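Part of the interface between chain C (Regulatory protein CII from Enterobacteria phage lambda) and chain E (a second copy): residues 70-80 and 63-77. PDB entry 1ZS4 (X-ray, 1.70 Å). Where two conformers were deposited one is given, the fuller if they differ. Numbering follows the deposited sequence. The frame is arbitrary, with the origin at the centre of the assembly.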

# COMPACT_ATOMS: atom_id res chain seq x y z
N ARG C 70 -16.03 8.37 2.80
CA ARG C 70 -15.18 8.49 1.63
C ARG C 70 -14.54 7.15 1.30
O ARG C 70 -14.48 6.76 0.14
N LEU C 71 -14.07 6.45 2.33
CA LEU C 71 -13.46 5.14 2.13
C LEU C 71 -14.52 4.17 1.62
O LEU C 71 -14.28 3.39 0.71
N ALA C 72 -15.71 4.21 2.21
CA ALA C 72 -16.76 3.30 1.79
C ALA C 72 -17.13 3.51 0.33
O ALA C 72 -17.39 2.54 -0.39
N ARG C 73 -17.16 4.76 -0.11
CA ARG C 73 -17.50 5.06 -1.51
C ARG C 73 -16.42 4.51 -2.42
O ARG C 73 -16.71 3.89 -3.44
N GLN C 74 -15.17 4.73 -2.02
CA GLN C 74 -14.03 4.28 -2.81
C GLN C 74 -13.98 2.77 -2.92
O GLN C 74 -13.73 2.23 -3.99
N VAL C 75 -14.17 2.08 -1.80
CA VAL C 75 -14.13 0.64 -1.81
C VAL C 75 -15.34 0.08 -2.56
O VAL C 75 -15.24 -0.90 -3.29
N ALA C 76 -16.50 0.72 -2.39
CA ALA C 76 -17.68 0.25 -3.10
C ALA C 76 -17.47 0.39 -4.61
O ALA C 76 -17.93 -0.46 -5.38
N ALA C 77 -16.78 1.45 -5.03
CA ALA C 77 -16.50 1.68 -6.45
C ALA C 77 -15.67 0.52 -7.01
O ALA C 77 -15.94 0.01 -8.10
N ILE C 78 -14.67 0.11 -6.24
CA ILE C 78 -13.81 -1.01 -6.63
C ILE C 78 -14.61 -2.32 -6.70
O ILE C 78 -14.32 -3.19 -7.52
N LEU C 79 -15.61 -2.45 -5.85
CA LEU C 79 -16.43 -3.65 -5.82
C LEU C 79 -17.70 -3.54 -6.67
O LEU C 79 -18.64 -4.30 -6.49
N THR C 80 -17.72 -2.59 -7.60
CA THR C 80 -18.86 -2.43 -8.50
C THR C 80 -18.39 -2.74 -9.92
O THR C 80 -17.39 -2.20 -10.38
N VAL E 63 -4.03 2.69 -12.26
CA VAL E 63 -4.62 1.47 -11.73
C VAL E 63 -5.10 1.66 -10.29
O VAL E 63 -4.75 2.63 -9.62
N VAL E 64 -5.90 0.71 -9.81
CA VAL E 64 -6.41 0.80 -8.46
C VAL E 64 -5.29 0.90 -7.44
O VAL E 64 -4.27 0.21 -7.55
N ASP E 65 -5.48 1.77 -6.46
CA ASP E 65 -4.53 1.96 -5.38
C ASP E 65 -4.37 0.63 -4.63
O ASP E 65 -5.36 -0.01 -4.29
N ASP E 66 -3.14 0.22 -4.36
CA ASP E 66 -2.96 -1.07 -3.69
C ASP E 66 -3.58 -1.13 -2.29
O ASP E 66 -4.05 -2.18 -1.88
N ASP E 67 -3.58 -0.01 -1.57
CA ASP E 67 -4.17 0.01 -0.23
C ASP E 67 -5.68 -0.21 -0.32
O ASP E 67 -6.22 -1.04 0.40
N MET E 68 -6.34 0.56 -1.18
CA MET E 68 -7.78 0.43 -1.34
C MET E 68 -8.13 -0.96 -1.83
O MET E 68 -9.15 -1.51 -1.42
N ALA E 69 -7.30 -1.53 -2.71
CA ALA E 69 -7.58 -2.88 -3.19
C ALA E 69 -7.52 -3.83 -1.99
O ALA E 69 -8.29 -4.79 -1.92
N ARG E 70 -6.62 -3.56 -1.04
CA ARG E 70 -6.51 -4.42 0.14
C ARG E 70 -7.82 -4.35 0.92
O ARG E 70 -8.35 -5.38 1.34
N LEU E 71 -8.30 -3.13 1.14
CA LEU E 71 -9.54 -2.92 1.87
C LEU E 71 -10.71 -3.58 1.16
O LEU E 71 -11.61 -4.14 1.80
N ALA E 72 -10.70 -3.53 -0.17
CA ALA E 72 -11.77 -4.14 -0.97
C ALA E 72 -11.75 -5.65 -0.77
O ALA E 72 -12.79 -6.29 -0.66
N ARG E 73 -10.55 -6.23 -0.73
CA ARG E 73 -10.47 -7.67 -0.51
C ARG E 73 -10.99 -8.04 0.87
O ARG E 73 -11.70 -9.04 1.03
N GLN E 74 -10.62 -7.25 1.87
CA GLN E 74 -11.04 -7.51 3.25
C GLN E 74 -12.55 -7.41 3.36
O GLN E 74 -13.20 -8.26 3.95
N VAL E 75 -13.10 -6.35 2.78
CA VAL E 75 -14.55 -6.13 2.78
C VAL E 75 -15.28 -7.27 2.07
O VAL E 75 -16.29 -7.79 2.57
N ALA E 76 -14.78 -7.67 0.91
CA ALA E 76 -15.42 -8.76 0.16
C ALA E 76 -15.44 -10.03 1.01
O ALA E 76 -16.44 -10.76 1.02
N ALA E 77 -14.35 -10.30 1.74
CA ALA E 77 -14.32 -11.49 2.59
C ALA E 77 -15.42 -11.41 3.66
O ALA E 77 -16.09 -12.40 3.94

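The contact is built around a small residue. A72(E) directs its CB toward chain C, and its CA lies 5.4 Å from the CA of V75(C), the nearest backbone pairing across the stretches. The two helices cross steeply, at -80°, with axes 9.1 Å apart at closest approach, so each offers a short patch rather than a long seam. Three chain C side chains gather on A72(E). V75(C), in the t rotamer, sets CG1 3.6 Å from A72(E) CA. I78(C) brings CG2 to 3.7 Å from A72(E) CB, and L79(C) places CD1 3.8 Å from the A72(E) carbonyl O, a packing contact with no donor involved.

The CA-to-CB bond of V75(C) points sideways, and its two methyls spread along the partner helix: V75(C) CG2 lies 4.0 Å from L71(E) CB, while V75(C) CG1 reaches to 4.1 Å from CG2 of V75(E), itself a t rotamer.

I78(C) points toward chain E in the extended m,t rotamer and gives the largest covered area of any residue here. At the start of the partner helix, I78(C) CD1 lies 3.5 Å from M68(E) CB and 3.6 Å from CG2 of V64(E), a p rotamer in the loop before that helix. L79(C), also m,t, is the first residue to leave helical geometry, yet its side chain still packs inward: L79(C) CD1 is 3.9 Å from V75(E) CG1, and L79(C) CD2 is 4.4 Å from A76(E) CB.

On the other flank L71(C), m,t, starts sideways but its end comes nearer. L71(C) CD2 sits 4.2 Å from CD1 of L71(E), the same residue of the second copy and likewise m,t, and 4.0 Å from M68(E) SD. M68(E) is the long piece, with chi1 and chi2 both m and chi3 at 120°, between wells; its CB meets I78(C) while its sulfur meets L71(C).

Polarity enters at the edge of the contact. Q74(C), m,t with chi3 at -62°, points toward chain E, but its OE1 approaches M68(E) SD only to 4.2 Å. No hydrogen bond crosses between the stretches. Within the stretches, two side-chain hydrogen bonds form: D65(E) OD2 caps its own helix by accepting from M68(E) N at 3.0 Å, and T80(C) OG1 donates to A76(C) O at 2.7 Å. The arginines of both stretches stay out of the contact. The rule is economical: 471 Å² of buried surface, with an alanine where the helices come close and larger apolar side chains around it.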

# COMPACT_ATOMS: atom_id res chain seq x y z
CB ARG C 70 -14.11 9.55 1.89
CG ARG C 70 -13.12 9.79 0.77
CD ARG C 70 -12.40 11.09 1.08
NE ARG C 70 -13.38 12.17 1.18
CZ ARG C 70 -13.23 13.29 1.88
NH1 ARG C 70 -12.12 13.50 2.58
NH2 ARG C 70 -14.19 14.20 1.88
CB LEU C 71 -12.89 4.61 3.45
CG LEU C 71 -11.62 5.25 3.99
CD1 LEU C 71 -11.38 4.81 5.42
CD2 LEU C 71 -10.45 4.83 3.11
CB ALA C 72 -18.00 3.47 2.68
CB ARG C 73 -17.60 6.57 -1.75
CG ARG C 73 -18.83 7.23 -1.19
CD ARG C 73 -18.97 8.63 -1.78
NE ARG C 73 -17.83 9.49 -1.46
CZ ARG C 73 -17.74 10.25 -0.36
NH1 ARG C 73 -18.72 10.27 0.53
NH2 ARG C 73 -16.65 11.00 -0.16
CB GLN C 74 -12.73 4.77 -2.19
CG GLN C 74 -12.54 6.28 -2.19
CD GLN C 74 -11.32 6.71 -1.40
OE1 GLN C 74 -11.24 6.48 -0.19
NE2 GLN C 74 -10.36 7.32 -2.08
CB VAL C 75 -14.08 0.08 -0.38
CG1 VAL C 75 -14.16 -1.44 -0.42
CG2 VAL C 75 -12.77 0.52 0.28
CB ALA C 76 -18.91 1.05 -2.66
CB ALA C 77 -15.76 3.03 -6.64
CB ILE C 78 -12.67 -1.17 -5.60
CG1 ILE C 78 -11.81 0.09 -5.62
CG2 ILE C 78 -11.83 -2.41 -5.91
CD1 ILE C 78 -10.77 0.17 -4.50
CB LEU C 79 -16.77 -4.03 -4.38
CG LEU C 79 -15.55 -4.44 -3.53
CD1 LEU C 79 -15.94 -4.60 -2.08
CD2 LEU C 79 -14.97 -5.75 -4.07
CB THR C 80 -19.41 -1.00 -8.50
OG1 THR C 80 -19.86 -0.65 -7.19
CG2 THR C 80 -20.58 -0.88 -9.48
CB VAL E 63 -3.64 0.28 -11.81
CG1 VAL E 63 -3.34 -0.03 -13.27
CG2 VAL E 63 -2.33 0.61 -11.08
CB VAL E 64 -7.31 -0.41 -8.11
CG1 VAL E 64 -6.52 -1.70 -8.12
CG2 VAL E 64 -7.96 -0.18 -6.75
CB ASP E 65 -5.05 3.04 -4.42
CG ASP E 65 -4.18 3.21 -3.20
OD1 ASP E 65 -3.08 3.80 -3.33
OD2 ASP E 65 -4.59 2.75 -2.11
CB ASP E 66 -1.48 -1.46 -3.62
CG ASP E 66 -0.95 -1.97 -4.95
OD1 ASP E 66 -1.66 -2.74 -5.66
OD2 ASP E 66 0.20 -1.62 -5.28
CB ASP E 67 -3.91 1.33 0.49
CG ASP E 67 -2.50 1.44 1.03
OD1 ASP E 67 -1.87 0.40 1.33
OD2 ASP E 67 -2.03 2.60 1.18
CB MET E 68 -8.33 1.49 -2.31
CG MET E 68 -8.14 2.92 -1.83
SD MET E 68 -8.77 3.14 -0.16
CE MET E 68 -7.28 3.67 0.69
CB ALA E 69 -6.55 -3.31 -4.26
CB ARG E 70 -5.40 -3.97 1.09
CG ARG E 70 -5.40 -4.81 2.35
CD ARG E 70 -4.67 -4.17 3.52
NE ARG E 70 -4.85 -5.01 4.70
CZ ARG E 70 -4.28 -6.20 4.86
NH1 ARG E 70 -3.47 -6.69 3.93
NH2 ARG E 70 -4.55 -6.92 5.95
CB LEU E 71 -9.82 -1.43 2.06
CG LEU E 71 -8.89 -0.71 3.03
CD1 LEU E 71 -9.24 0.78 3.08
CD2 LEU E 71 -9.00 -1.35 4.42
CB ALA E 72 -11.60 -3.78 -2.45
CB ARG E 73 -9.02 -8.15 -0.68
CG ARG E 73 -8.40 -7.95 -2.06
CD ARG E 73 -6.88 -8.05 -1.98
NE ARG E 73 -6.21 -8.16 -3.28
CZ ARG E 73 -6.39 -9.17 -4.16
NH1 ARG E 73 -7.23 -10.16 -3.87
NH2 ARG E 73 -5.72 -9.16 -5.32
CB GLN E 74 -10.38 -6.51 4.20
CG GLN E 74 -8.86 -6.63 4.28
CD GLN E 74 -8.37 -7.76 5.17
OE1 GLN E 74 -7.44 -8.49 4.81
NE2 GLN E 74 -8.99 -7.92 6.33
CB VAL E 75 -14.91 -4.78 2.11
CG1 VAL E 75 -16.41 -4.70 1.84
CG2 VAL E 75 -14.45 -3.61 3.01
CB ALA E 76 -14.70 -9.01 -1.18
CB ALA E 77 -12.96 -11.63 3.26